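PDB 7OMU: macro domain-containing protein from Thermosipho africanus, which combines a DarT-family domain with a macro domain, the latter holding a bound adenosine-5-diphosphoribose. Local coordinates for residues Tyr86-Asn91 and Arg165-Ala170. The protein carries 1 engineered substitution. Sequence-based numbering, arbitrary orientation.
Sequences YFQPRN and RKIMAA. Engineered in segment 165-170: Ala170 (natural residue Glu).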
# COMPACT_ATOMS: atom_id res chain seq x y z
N TYR A 86 -10.05 -4.24 12.18
CA TYR A 86 -8.66 -3.74 12.04
C TYR A 86 -8.60 -2.24 12.38
O TYR A 86 -9.56 -1.53 12.06
CB TYR A 86 -8.13 -3.94 10.62
CG TYR A 86 -7.96 -5.37 10.17
CD1 TYR A 86 -6.94 -6.16 10.66
CD2 TYR A 86 -8.80 -5.92 9.21
CE1 TYR A 86 -6.76 -7.46 10.23
CE2 TYR A 86 -8.64 -7.22 8.78
CZ TYR A 86 -7.61 -8.00 9.29
OH TYR A 86 -7.46 -9.29 8.86
N PHE A 87 -7.50 -1.79 12.98
CA PHE A 87 -7.17 -0.35 13.15
C PHE A 87 -6.66 0.21 11.82
O PHE A 87 -6.88 1.41 11.55
CB PHE A 87 -6.11 -0.16 14.23
CG PHE A 87 -6.57 -0.54 15.61
CD1 PHE A 87 -7.35 0.33 16.35
CD2 PHE A 87 -6.25 -1.77 16.15
CE1 PHE A 87 -7.80 -0.03 17.61
CE2 PHE A 87 -6.70 -2.13 17.41
CZ PHE A 87 -7.46 -1.25 18.14
N GLN A 88 -5.99 -0.65 11.05
CA GLN A 88 -5.44 -0.33 9.71
C GLN A 88 -5.89 -1.41 8.73
O GLN A 88 -5.39 -2.52 8.77
CB GLN A 88 -3.92 -0.25 9.78
CG GLN A 88 -3.25 -0.12 8.42
CD GLN A 88 -3.69 1.15 7.73
OE1 GLN A 88 -4.67 1.16 6.97
NE2 GLN A 88 -2.97 2.22 8.02
N PRO A 89 -6.87 -1.12 7.84
CA PRO A 89 -7.31 -2.09 6.83
C PRO A 89 -6.38 -2.20 5.61
O PRO A 89 -6.40 -3.24 4.97
CB PRO A 89 -8.68 -1.55 6.40
CG PRO A 89 -8.55 -0.05 6.58
CD PRO A 89 -7.63 0.14 7.77
N ARG A 90 -5.61 -1.14 5.31
CA ARG A 90 -4.61 -1.13 4.21
C ARG A 90 -3.38 -1.91 4.68
O ARG A 90 -2.36 -1.27 5.00
CB ARG A 90 -4.27 0.32 3.83
CG ARG A 90 -3.47 0.47 2.55
CD ARG A 90 -3.20 1.93 2.26
NE ARG A 90 -2.34 2.15 1.10
CZ ARG A 90 -1.02 1.98 1.09
NH1 ARG A 90 -0.38 1.58 2.17
NH2 ARG A 90 -0.33 2.22 -0.02
N ASN A 91 -3.49 -3.25 4.69
CA ASN A 91 -2.60 -4.18 5.42
C ASN A 91 -2.40 -5.46 4.60
O ASN A 91 -3.09 -5.68 3.61
CB ASN A 91 -3.17 -4.47 6.81
CG ASN A 91 -4.48 -5.23 6.77
OD1 ASN A 91 -4.62 -6.20 6.02
ND2 ASN A 91 -5.44 -4.81 7.58
N ARG A 165 3.23 -8.10 11.16
CA ARG A 165 2.31 -8.64 12.20
C ARG A 165 1.53 -7.46 12.79
O ARG A 165 0.29 -7.48 12.70
CB ARG A 165 3.12 -9.41 13.25
CG ARG A 165 2.28 -10.15 14.27
CD ARG A 165 3.15 -10.83 15.31
NE ARG A 165 4.07 -9.91 15.97
CZ ARG A 165 3.74 -9.02 16.90
NH1 ARG A 165 2.49 -8.91 17.31
NH2 ARG A 165 4.67 -8.23 17.42
N LYS A 166 2.23 -6.46 13.32
CA LYS A 166 1.68 -5.35 14.15
C LYS A 166 0.59 -4.57 13.40
O LYS A 166 -0.36 -4.14 14.07
CB LYS A 166 2.80 -4.39 14.59
CG LYS A 166 3.79 -4.99 15.58
CD LYS A 166 4.85 -4.01 16.05
CE LYS A 166 5.98 -4.71 16.77
NZ LYS A 166 6.80 -3.77 17.56
N ILE A 167 0.73 -4.37 12.09
CA ILE A 167 -0.17 -3.49 11.29
C ILE A 167 -1.59 -4.08 11.23
O ILE A 167 -2.55 -3.32 11.01
CB ILE A 167 0.41 -3.24 9.88
CG1 ILE A 167 -0.35 -2.12 9.18
CG2 ILE A 167 0.43 -4.52 9.05
CD1 ILE A 167 0.28 -1.66 7.89
N MET A 168 -1.71 -5.40 11.42
CA MET A 168 -3.02 -6.10 11.47
C MET A 168 -3.50 -6.23 12.92
O MET A 168 -4.34 -7.11 13.19
CB MET A 168 -2.90 -7.48 10.83
CG MET A 168 -2.64 -7.39 9.35
SD MET A 168 -2.72 -8.98 8.54
CE MET A 168 -1.04 -9.56 8.81
N ALA A 169 -3.00 -5.37 13.81
CA ALA A 169 -3.60 -5.14 15.15
C ALA A 169 -5.08 -4.85 14.94
O ALA A 169 -5.42 -4.20 13.92
CB ALA A 169 -2.91 -4.01 15.87
N ALA A 170 -5.92 -5.33 15.86
CA ALA A 170 -7.39 -5.35 15.70
C ALA A 170 -8.08 -5.29 17.07
O ALA A 170 -7.44 -5.63 18.09
CB ALA A 170 -7.80 -6.59 14.95
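Tyr86 and Ala170 face each other as an antiparallel, non-hydrogen-bonded pair with their CA atoms 4.2 Å apart, and just beyond it Phe87 N reaches Ala169 O in a weak but nearly straight bond of 3.3 Å. Past this bridge the chains part into a loop and a type I turn, Lys166 to Ala169, and side chains take over. The Phe87 ring meets the backbone at the end of the turn, with Ala169 O at its edge and CE2 3.5 Å from Ala170 C; Ala170 is an engineered residue. Tyr86 and Met168 run side by side, pointing the same way, with Met168 O at the edge of the tyrosine ring in its plane. One face of that ring carries Asn91 ND2, 3.6 Å above the ring plane, over the centre. The same amide nitrogen gives a hydrogen bond to a lone pair of Gln88 O, with Asn91 ND2 2.6 Å from it, which ties the loop back on itself, while OD1 caps the following helix at Leu94 N. Met168 CG packs against this doubly held amide, crossing Asn91 at about a right angle. Gln88, with CG anti to the backbone N (chi1 172°), sets CG 3.6 Å from Ile167 CG1; a bend at chi2 turns CD aside, and its OE1 accepts a hydrogen bond from Arg90 N. Within the DarT-like domain, the contact thus joins edge strand 82-86 to strand 170-174 of an antiparallel sheet and ends in an asparagine N-cap of helix 92-99.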